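Local coordinates for protein carboxynorspermidine decarboxylase (Campylobacter jejuni subsp. jejuni 81116, PDB 3N29) that probably catalyses the pyridoxal-phosphate-dependent decarboxylation of carboxynorspermidine to norspermidine, a polyamine, at residues A[85-88]-A[89-92]; A[249-252]-A[253-257]; A[211-214]-A[215-219]; A[98-101]-A[102-106]; A[79-82]-A[83-86]. All coordinates share one frame; numbering follows the deposited sequence.

How the contacts relate
All five contacts are local, made within or at the start of barrel helices. Contacts 1 and 5 share helix 85-91: contact 5 is its buried entry turn, contact 1 is the partly buried helix itself, to its last turn. Contact 4, at the start of helix 100-109, is buried and touches both through Phe105. Contacts 2 and 3 lie on helices 248-262 and 209-223, which pack side by side through leucines and the salt bridge Lys250 to Glu213. Their regular helical bonds and partly exposed faces contrast with contacts 4 and 5, where loop residues turn into helix, a water bridges each turn and the second subunit is reached.

Contact 1: A[85-88]-A[89-92]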
# COMPACT_ATOMS: atom_id res chain seq x y z
N MET A 85 -21.90 -7.04 -0.71
CA MET A 85 -21.78 -8.49 -0.75
C MET A 85 -23.17 -9.17 -0.89
O MET A 85 -23.32 -10.11 -1.62
CB MET A 85 -21.00 -8.99 0.43
CG MET A 85 -19.49 -8.55 0.41
SD MET A 85 -18.53 -9.33 -0.95
CE MET A 85 -18.33 -10.75 -0.07
N LYS A 86 -24.20 -8.66 -0.22
CA LYS A 86 -25.49 -9.33 -0.33
C LYS A 86 -26.06 -9.17 -1.75
O LYS A 86 -26.68 -10.13 -2.32
CB LYS A 86 -26.45 -8.83 0.73
CG LYS A 86 -27.78 -9.56 0.66
CD LYS A 86 -28.77 -9.17 1.72
CE LYS A 86 -30.01 -10.10 1.55
NZ LYS A 86 -30.79 -10.16 2.78
N ILE A 87 -25.83 -7.99 -2.34
CA ILE A 87 -26.25 -7.74 -3.72
C ILE A 87 -25.54 -8.70 -4.66
O ILE A 87 -26.16 -9.40 -5.48
CB ILE A 87 -25.96 -6.30 -4.15
CG1 ILE A 87 -26.90 -5.34 -3.45
CG2 ILE A 87 -26.12 -6.14 -5.67
CD1 ILE A 87 -26.37 -3.93 -3.48
N VAL A 88 -24.24 -8.78 -4.52
CA VAL A 88 -23.50 -9.72 -5.39
C VAL A 88 -24.03 -11.18 -5.20
O VAL A 88 -24.18 -11.98 -6.15
CB VAL A 88 -22.02 -9.63 -5.15
CG1 VAL A 88 -21.32 -10.79 -5.92
CG2 VAL A 88 -21.45 -8.23 -5.61
N GLY A 89 -24.33 -11.55 -3.97
CA GLY A 89 -24.89 -12.93 -3.75
C GLY A 89 -26.23 -13.28 -4.37
O GLY A 89 -26.65 -14.45 -4.38
N GLU A 90 -26.92 -12.28 -4.86
CA GLU A 90 -28.19 -12.48 -5.57
C GLU A 90 -27.89 -13.09 -6.89
O GLU A 90 -28.74 -13.78 -7.50
CB GLU A 90 -28.88 -11.13 -5.82
CG GLU A 90 -29.43 -10.50 -4.59
CD GLU A 90 -30.20 -9.25 -4.90
OE1 GLU A 90 -30.83 -9.16 -6.01
OE2 GLU A 90 -30.19 -8.34 -4.07
N TYR A 91 -26.68 -12.84 -7.36
CA TYR A 91 -26.31 -13.25 -8.67
C TYR A 91 -25.27 -14.35 -8.76
O TYR A 91 -25.39 -15.18 -9.60
CB TYR A 91 -25.81 -12.05 -9.44
CG TYR A 91 -26.71 -10.88 -9.55
CD1 TYR A 91 -27.55 -10.71 -10.65
CD2 TYR A 91 -26.68 -9.85 -8.61
CE1 TYR A 91 -28.38 -9.62 -10.76
CE2 TYR A 91 -27.51 -8.77 -8.70
CZ TYR A 91 -28.33 -8.64 -9.77
OH TYR A 91 -29.15 -7.55 -9.89
N LEU A 92 -24.25 -14.35 -7.92
CA LEU A 92 -23.11 -15.27 -8.04
C LEU A 92 -23.27 -16.40 -7.02
O LEU A 92 -24.11 -16.33 -6.15
CB LEU A 92 -21.81 -14.47 -7.79
CG LEU A 92 -21.54 -13.30 -8.68
CD1 LEU A 92 -20.01 -12.84 -8.46
CD2 LEU A 92 -21.81 -13.67 -10.11
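The backbone of 85-92 begins as an alpha helix, with Gly89 N bonded to Met85 O at 2.9 Å, and then tightens as the helix ends. Glu90 N turns to Ile87 O, only three residues back. Val88 O takes two N-H groups. Leu92 N comes to Val88 O nearly along the C=O axis at 3.0 Å, while Tyr91 N, 2.9 Å from Val88 O, sits above the carbonyl plane. This double grip closes the last turn.

Val88 and Leu92 carry the apolar contact. Val88 CG1 meets Leu92 CD1 at 3.5 Å, and the two side chains cross obliquely. CG1 lies anti to the backbone N (chi1 172°), which sets it on the side facing Leu92. Helix 85-91 links strands 71-75 and 94-97 in a beta-alpha-beta crossover of the eight-stranded beta/alpha barrel. Leu92 packs on Val72 and Leu74 of the first strand, and Val88 touches Phe79 and Met110.

On another side of the helix, the Tyr91 ring turns its edge to Ile87 O, with Tyr91 CD2 3.2 Å from that oxygen. Tyr91 CE2 also lies 4.2 Å from Ile87 CG2. Glu90 runs extended beyond CG, and Glu90 CB is 3.2 Å from Ile87 O. The polar ends of both residues meet Arg55 of helix 51-68: Glu90 OE1 forms a salt bridge with it and Tyr91 OH a hydrogen bond.

Contact 2: A[249-252]-A[253-257]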
# COMPACT_ATOMS: atom_id res chain seq x y z
N GLU A 249 -20.23 -14.46 -25.75
CA GLU A 249 -20.73 -15.63 -26.46
C GLU A 249 -19.65 -16.70 -26.54
O GLU A 249 -19.94 -17.90 -26.34
CB GLU A 249 -21.17 -15.28 -27.89
CG GLU A 249 -22.53 -14.62 -28.05
CD GLU A 249 -22.82 -14.24 -29.53
OE1 GLU A 249 -21.87 -13.79 -30.23
OE2 GLU A 249 -23.98 -14.37 -30.01
N LYS A 250 -18.43 -16.31 -26.87
CA LYS A 250 -17.36 -17.29 -26.94
C LYS A 250 -16.99 -17.89 -25.59
O LYS A 250 -16.70 -19.08 -25.51
CB LYS A 250 -16.13 -16.64 -27.55
CG LYS A 250 -14.93 -17.52 -27.58
CD LYS A 250 -14.11 -17.11 -28.73
CE LYS A 250 -12.95 -17.99 -28.91
NZ LYS A 250 -12.47 -17.79 -30.23
N LEU A 251 -16.97 -17.07 -24.52
CA LEU A 251 -16.73 -17.59 -23.18
C LEU A 251 -17.71 -18.68 -22.87
O LEU A 251 -17.32 -19.72 -22.36
CB LEU A 251 -16.86 -16.51 -22.11
CG LEU A 251 -16.75 -16.92 -20.64
CD1 LEU A 251 -15.36 -17.54 -20.34
CD2 LEU A 251 -16.96 -15.65 -19.70
N ILE A 252 -19.00 -18.43 -23.16
CA ILE A 252 -20.06 -19.40 -22.85
C ILE A 252 -19.83 -20.78 -23.54
O ILE A 252 -19.79 -21.81 -22.90
CB ILE A 252 -21.45 -18.85 -23.22
CG1 ILE A 252 -21.80 -17.67 -22.30
CG2 ILE A 252 -22.54 -20.05 -23.24
CD1 ILE A 252 -22.95 -16.61 -22.91
N ALA A 253 -19.57 -20.74 -24.84
CA ALA A 253 -19.22 -21.96 -25.61
C ALA A 253 -17.98 -22.70 -25.04
O ALA A 253 -18.06 -23.93 -24.78
CB ALA A 253 -19.04 -21.59 -27.08
N LEU A 254 -16.91 -21.97 -24.68
CA LEU A 254 -15.71 -22.61 -24.17
C LEU A 254 -16.03 -23.39 -22.92
O LEU A 254 -15.62 -24.53 -22.76
CB LEU A 254 -14.59 -21.57 -23.86
CG LEU A 254 -13.86 -20.90 -25.02
CD1 LEU A 254 -12.96 -19.78 -24.55
CD2 LEU A 254 -13.06 -22.01 -25.81
N CYS A 255 -16.74 -22.73 -22.00
CA CYS A 255 -17.15 -23.33 -20.74
C CYS A 255 -18.08 -24.51 -20.98
O CYS A 255 -17.96 -25.55 -20.36
CB CYS A 255 -17.90 -22.28 -19.93
SG CYS A 255 -16.71 -21.03 -19.24
N LYS A 256 -19.06 -24.31 -21.82
CA LYS A 256 -20.03 -25.41 -22.10
C LYS A 256 -19.37 -26.67 -22.75
O LYS A 256 -19.59 -27.82 -22.33
CB LYS A 256 -21.17 -24.83 -22.94
CG LYS A 256 -22.14 -25.85 -23.42
CD LYS A 256 -23.58 -25.29 -23.64
CE LYS A 256 -24.56 -26.45 -23.56
NZ LYS A 256 -26.00 -26.01 -23.65
N ASN A 257 -18.57 -26.46 -23.79
CA ASN A 257 -17.80 -27.56 -24.42
C ASN A 257 -16.89 -28.29 -23.43
O ASN A 257 -16.80 -29.50 -23.40
CB ASN A 257 -17.01 -26.99 -25.59
CG ASN A 257 -17.92 -26.50 -26.67
OD1 ASN A 257 -19.07 -26.93 -26.73
ND2 ASN A 257 -17.45 -25.63 -27.52
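Glu249 meets Ala253 through the backbone: Ala253 N donates to Glu249 O at 3.2 Å, almost straight at 174°.

Lys250 comes next. Lys250 O accepts from Leu254 N at 3.0 Å, and Leu254 CG lies 3.4 Å from Lys250 O as well. The torsion of Leu254 explains this: CG is anti to the carbonyl carbon (chi1 -72°), which leans it back over the turn before. The Lys250 chain passes Leu254 more loosely, with Lys250 CG 4.3 Å from Leu254 CD1. Its amino group reaches out of the helix to salt bridges with Glu213 and Asp210.

This is one of the outer helices of the beta/alpha barrel. Helix 248-262 joins strand 232-234 to strand 265-268 in a beta-alpha-beta crossover. It lies between helices 209-223 and 51-68 and touches both.

Leu251 is buried. Leu251 O binds Cys255 N at 3.1 Å, and Leu251 CD1 packs on Cys255 SG at 3.9 Å. Leu251 also meets Val64 of helix 51-68 and Leu212 of helix 209-223, while Cys255 touches Ser68 and Phe235.

Ile252 closes the segment. Ile252 O takes Lys256 N at 2.8 Å, with the donor close to the carbonyl axis. Lys256 CB rests beside that oxygen before the extended lysine chain leads away. The Ile252 side chain instead faces Lys67 and Ser68 of helix 51-68.

Contact 3: A[211-214]-A[215-219]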
# COMPACT_ATOMS: atom_id res chain seq x y z
N ALA A 211 -8.00 -15.23 -25.20
CA ALA A 211 -6.88 -15.60 -24.37
C ALA A 211 -7.20 -16.82 -23.48
O ALA A 211 -6.38 -17.68 -23.31
CB ALA A 211 -6.39 -14.37 -23.45
N LEU A 212 -8.40 -16.89 -22.92
CA LEU A 212 -8.80 -18.14 -22.19
C LEU A 212 -8.77 -19.38 -23.13
O LEU A 212 -8.29 -20.43 -22.74
CB LEU A 212 -10.17 -17.99 -21.52
CG LEU A 212 -10.82 -19.27 -20.99
CD1 LEU A 212 -9.88 -19.84 -19.90
CD2 LEU A 212 -12.18 -19.05 -20.50
N GLU A 213 -9.32 -19.24 -24.34
CA GLU A 213 -9.18 -20.29 -25.38
C GLU A 213 -7.70 -20.78 -25.55
O GLU A 213 -7.44 -21.98 -25.41
CB GLU A 213 -9.80 -19.85 -26.70
CG GLU A 213 -9.57 -20.81 -27.82
CD GLU A 213 -10.40 -20.57 -29.02
OE1 GLU A 213 -10.25 -19.50 -29.67
OE2 GLU A 213 -11.22 -21.49 -29.32
N ALA A 214 -6.75 -19.86 -25.73
CA ALA A 214 -5.31 -20.20 -25.84
C ALA A 214 -4.81 -20.92 -24.59
O ALA A 214 -4.11 -21.91 -24.72
CB ALA A 214 -4.46 -18.97 -26.09
N VAL A 215 -5.22 -20.48 -23.41
CA VAL A 215 -4.81 -21.17 -22.14
C VAL A 215 -5.44 -22.56 -22.03
O VAL A 215 -4.76 -23.53 -21.66
CB VAL A 215 -5.08 -20.34 -20.82
CG1 VAL A 215 -4.70 -21.18 -19.59
CG2 VAL A 215 -4.22 -19.04 -20.79
N LEU A 216 -6.71 -22.69 -22.42
CA LEU A 216 -7.39 -24.01 -22.34
C LEU A 216 -6.73 -24.98 -23.25
O LEU A 216 -6.56 -26.16 -22.90
CB LEU A 216 -8.88 -23.93 -22.70
CG LEU A 216 -9.71 -23.37 -21.55
CD1 LEU A 216 -11.15 -23.07 -22.04
CD2 LEU A 216 -9.78 -24.28 -20.36
N LYS A 217 -6.36 -24.52 -24.43
CA LYS A 217 -5.63 -25.40 -25.33
C LYS A 217 -4.37 -25.98 -24.69
O LYS A 217 -4.11 -27.21 -24.82
CB LYS A 217 -5.31 -24.72 -26.65
CG LYS A 217 -6.56 -24.36 -27.48
CD LYS A 217 -6.21 -23.93 -28.92
CE LYS A 217 -7.38 -23.16 -29.50
NZ LYS A 217 -7.36 -22.90 -30.96
N VAL A 218 -3.59 -25.12 -24.01
CA VAL A 218 -2.36 -25.55 -23.35
C VAL A 218 -2.66 -26.43 -22.11
O VAL A 218 -2.03 -27.45 -21.88
CB VAL A 218 -1.47 -24.35 -22.98
CG1 VAL A 218 -0.18 -24.85 -22.25
CG2 VAL A 218 -1.13 -23.56 -24.21
N PHE A 219 -3.65 -26.05 -21.35
CA PHE A 219 -4.08 -26.85 -20.21
C PHE A 219 -4.53 -28.27 -20.59
O PHE A 219 -4.16 -29.26 -19.92
CB PHE A 219 -5.19 -26.11 -19.51
CG PHE A 219 -5.79 -26.84 -18.33
CD1 PHE A 219 -5.05 -27.09 -17.19
CD2 PHE A 219 -7.13 -27.24 -18.35
CE1 PHE A 219 -5.63 -27.76 -16.07
CE2 PHE A 219 -7.73 -27.88 -17.25
CZ PHE A 219 -6.97 -28.16 -16.11
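Helix 209-223 is one of the outer helices of the beta/alpha barrel and connects strand 198-200 to strand 232-234 in a beta-alpha-beta crossover. Residues 211-219 form a little over two of its turns, and the side chains in contact are four residues apart.

The backbone bonds are regular. Val215 N donates to Ala211 O at 3.0 Å, Leu216 N to Leu212 O at 2.8 Å and Lys217 N to Glu213 O at 2.9 Å. The next bond, from Val218 N to Ala214 O, is weak at 3.3 Å.

Leu212 and Leu216 make the apolar pair on the buried side. Leu212 CD1 meets Leu216 CG at 3.9 Å, and their side chains lie at an oblique angle. They use different first torsions. Leu212 sends CG anti to its backbone N (chi1 168°), while Leu216 sends CG anti to its carbonyl carbon (chi1 -78°). The two branched ends are thereby brought together. Beyond them, Leu216 packs on Phe258 of helix 248-262.

Glu213 and Lys217 lie side by side and point the same way. Their contact is aliphatic: Glu213 CG touches Lys217 CE at 3.6 Å. The charged ends do not form a salt bridge, since Glu213 OE2 and Lys217 NZ are 4.4 Å apart, though their opposite charges may still attract. Glu213 OE1 instead binds Lys250.

On another side of the helix, the CG2 methyl of Val218 comes 3.4 Å from Ala214 O.

Contact 4: A[98-101]-A[102-106]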
# COMPACT_ATOMS: atom_id res chain seq x y z
N SER A 98 -8.43 -16.35 -0.43
CA SER A 98 -7.04 -16.71 -0.42
C SER A 98 -6.55 -17.35 0.91
O SER A 98 -5.34 -17.63 1.11
CB SER A 98 -6.26 -15.41 -0.60
OG SER A 98 -6.45 -14.60 0.58
N GLY A 99 -7.43 -17.47 1.88
CA GLY A 99 -6.97 -17.76 3.23
C GLY A 99 -8.05 -17.53 4.21
O GLY A 99 -9.23 -17.36 3.79
N LEU A 100 -7.66 -17.46 5.49
CA LEU A 100 -8.60 -17.46 6.63
C LEU A 100 -9.43 -16.19 6.64
O LEU A 100 -10.65 -16.25 6.75
CB LEU A 100 -7.83 -17.56 7.95
CG LEU A 100 -8.61 -17.54 9.27
CD1 LEU A 100 -9.69 -18.65 9.37
CD2 LEU A 100 -7.59 -17.61 10.49
N TRP A 101 -8.75 -15.03 6.51
CA TRP A 101 -9.44 -13.79 6.65
C TRP A 101 -10.46 -13.59 5.51
O TRP A 101 -11.60 -13.13 5.77
CB TRP A 101 -8.47 -12.61 6.79
CG TRP A 101 -7.80 -12.51 8.12
CD1 TRP A 101 -7.89 -13.37 9.17
CD2 TRP A 101 -6.90 -11.47 8.54
NE1 TRP A 101 -7.11 -12.95 10.20
CE2 TRP A 101 -6.48 -11.80 9.83
CE3 TRP A 101 -6.38 -10.35 7.93
CZ2 TRP A 101 -5.60 -11.00 10.56
CZ3 TRP A 101 -5.56 -9.55 8.64
CH2 TRP A 101 -5.17 -9.87 9.96
N GLU A 102 -10.11 -13.94 4.26
CA GLU A 102 -11.07 -13.80 3.18
C GLU A 102 -12.23 -14.81 3.35
O GLU A 102 -13.35 -14.44 3.10
CB GLU A 102 -10.44 -13.94 1.79
CG GLU A 102 -9.74 -12.68 1.32
CD GLU A 102 -9.21 -12.71 -0.09
OE1 GLU A 102 -9.25 -13.77 -0.73
OE2 GLU A 102 -8.68 -11.66 -0.56
N ALA A 103 -11.93 -16.03 3.80
CA ALA A 103 -12.98 -17.07 4.03
C ALA A 103 -13.94 -16.59 5.10
O ALA A 103 -15.17 -16.69 4.94
CB ALA A 103 -12.35 -18.40 4.39
N LYS A 104 -13.41 -16.08 6.21
CA LYS A 104 -14.32 -15.49 7.26
C LYS A 104 -15.17 -14.34 6.75
O LYS A 104 -16.33 -14.23 7.14
CB LYS A 104 -13.55 -15.03 8.49
CG LYS A 104 -12.96 -16.21 9.31
CD LYS A 104 -11.90 -15.79 10.29
CE LYS A 104 -12.40 -14.87 11.35
NZ LYS A 104 -13.19 -15.61 12.27
N PHE A 105 -14.62 -13.48 5.90
CA PHE A 105 -15.36 -12.36 5.30
C PHE A 105 -16.50 -12.87 4.38
O PHE A 105 -17.67 -12.42 4.46
CB PHE A 105 -14.37 -11.52 4.50
CG PHE A 105 -14.90 -10.25 4.00
CD1 PHE A 105 -14.86 -9.13 4.77
CD2 PHE A 105 -15.48 -10.20 2.73
CE1 PHE A 105 -15.34 -7.91 4.28
CE2 PHE A 105 -16.02 -9.02 2.23
CZ PHE A 105 -15.94 -7.85 3.03
N ALA A 106 -16.16 -13.82 3.53
CA ALA A 106 -17.14 -14.53 2.70
C ALA A 106 -18.25 -15.13 3.54
O ALA A 106 -19.45 -14.89 3.28
CB ALA A 106 -16.40 -15.66 1.89
O HOH W 1 -7.39 -14.53 3.47
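This is a buried helix-start contact, in which a side chain of the first turn reaches back to the residue before the N-cap, Gly99. It opens helix 100-109, which joins strands 94-97 and 113-118 of the beta/alpha barrel. The helix start lies at the subunit interface, with the Ser98 side chain about 7 Å from bound pyridoxal phosphate.

Glu102 OE1 accepts from Ser98 N at 2.7 Å. The bond is bent, at 139°, and the N-H comes from the anti side, 34° out of the carboxylate plane. Glu102 CG is anti to the carbonyl carbon (chi1 -80°), which turns the chain back toward Ser98, and its extension beyond CG brings the carboxylate there. Water 1 makes a second link: it donates to Ser98 OG at 3.0 Å and accepts from Glu102 N at 2.9 Å. The second subunit adds to this site: its Asn387 bonds to Ser98 OG through the backbone O and to Glu102 OE2 through ND2.

Regular helical bonds follow, from Ala103 N to Gly99 O and from Lys104 N to Leu100 O. Lys104 runs alongside Leu100, pointing the same way. Bends at chi3 and chi4 then turn its amino group to a salt bridge with Glu128 of helix 123-132. The cation also faces the ring of Tyr411 of the second subunit. The aliphatic part of Lys104 rests on the leucine, with Lys104 CD 3.7 Å from Leu100 CD1.

Contact 5: A[79-82]-A[83-86]; sequences FAFS and GAMK
Ala84 and Phe81 are joined by a backbone hydrogen bond, the shorter of two direct ones in this turn. Ala84 N donates to Phe81 O at 2.8 Å. Met85 N donates to Ser82 O at 3.3 Å, nearly straight at 168°. Both donors sit above the carbonyl planes, as is usual for bonds between residues three apart. Water 2 extends the pattern: it donates to Ser82 O at 2.7 Å and accepts from Lys86 N at 3.1 Å. Ser82 also makes backbone hydrogen bonds to the second subunit.

The apolar contacts gather on Ala84. Ala84 CB lies 3.9 Å from Phe81 CD2 and 4.3 Å from Phe79 CZ. Phe81 CG is anti to the backbone N (chi1 -163°), which brings CD2 to Ala84. The ring presents its edge to Ala84 N. Met85 folds back over the same turn, with Met85 CG 3.5 Å from Phe81 O.

The turn leads from the loop after strand 71-75 into helix 85-91 of the barrel. Ala80, Ser82 and Met85 face Phe105 of helix 100-109. Phe81 and Ala84 pack on Leu49 of strand 46-50, which belongs to the mixed sheet and not to the barrel.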
# COMPACT_ATOMS: atom_id res chain seq x y z
N PHE A 79 -12.17 -7.20 -5.14
CA PHE A 79 -13.42 -6.53 -4.85
C PHE A 79 -14.06 -7.20 -3.65
O PHE A 79 -14.39 -8.38 -3.73
CB PHE A 79 -14.36 -6.61 -6.06
CG PHE A 79 -15.67 -5.92 -5.89
CD1 PHE A 79 -15.81 -4.58 -6.16
CD2 PHE A 79 -16.80 -6.61 -5.44
CE1 PHE A 79 -17.06 -3.96 -6.04
CE2 PHE A 79 -18.05 -5.95 -5.28
CZ PHE A 79 -18.16 -4.63 -5.59
N ALA A 80 -14.16 -6.45 -2.54
CA ALA A 80 -14.68 -7.03 -1.32
C ALA A 80 -15.60 -6.03 -0.65
O ALA A 80 -15.60 -5.93 0.57
CB ALA A 80 -13.51 -7.42 -0.42
N PHE A 81 -16.34 -5.24 -1.42
CA PHE A 81 -17.07 -4.07 -0.84
C PHE A 81 -18.18 -4.58 0.08
O PHE A 81 -19.15 -5.14 -0.39
CB PHE A 81 -17.64 -3.25 -1.97
CG PHE A 81 -18.05 -1.84 -1.60
CD1 PHE A 81 -17.19 -0.79 -1.76
CD2 PHE A 81 -19.33 -1.58 -1.12
CE1 PHE A 81 -17.60 0.52 -1.44
CE2 PHE A 81 -19.71 -0.31 -0.82
CZ PHE A 81 -18.82 0.74 -0.98
N SER A 82 -18.03 -4.37 1.39
CA SER A 82 -18.82 -5.11 2.37
C SER A 82 -20.30 -4.79 2.13
O SER A 82 -21.16 -5.68 2.15
CB SER A 82 -18.36 -4.71 3.76
OG SER A 82 -18.59 -3.34 3.95
N GLY A 83 -20.58 -3.53 1.81
CA GLY A 83 -21.93 -3.09 1.55
C GLY A 83 -22.62 -3.64 0.35
O GLY A 83 -23.81 -3.42 0.15
N ALA A 84 -21.88 -4.36 -0.47
CA ALA A 84 -22.38 -4.86 -1.74
C ALA A 84 -22.41 -6.38 -1.76
O ALA A 84 -22.81 -6.96 -2.74
CB ALA A 84 -21.46 -4.40 -2.83
N MET A 85 -21.90 -7.04 -0.71
CA MET A 85 -21.78 -8.49 -0.75
C MET A 85 -23.17 -9.17 -0.89
O MET A 85 -23.32 -10.11 -1.62
CB MET A 85 -21.00 -8.99 0.43
CG MET A 85 -19.49 -8.55 0.41
SD MET A 85 -18.53 -9.33 -0.95
CE MET A 85 -18.33 -10.75 -0.07
N LYS A 86 -24.20 -8.66 -0.22
CA LYS A 86 -25.49 -9.33 -0.33
C LYS A 86 -26.06 -9.17 -1.75
O LYS A 86 -26.68 -10.13 -2.32
CB LYS A 86 -26.45 -8.83 0.73
CG LYS A 86 -27.78 -9.56 0.66
CD LYS A 86 -28.77 -9.17 1.72
CE LYS A 86 -30.01 -10.10 1.55
NZ LYS A 86 -30.79 -10.16 2.78
O HOH W 2 -23.76 -6.53 2.00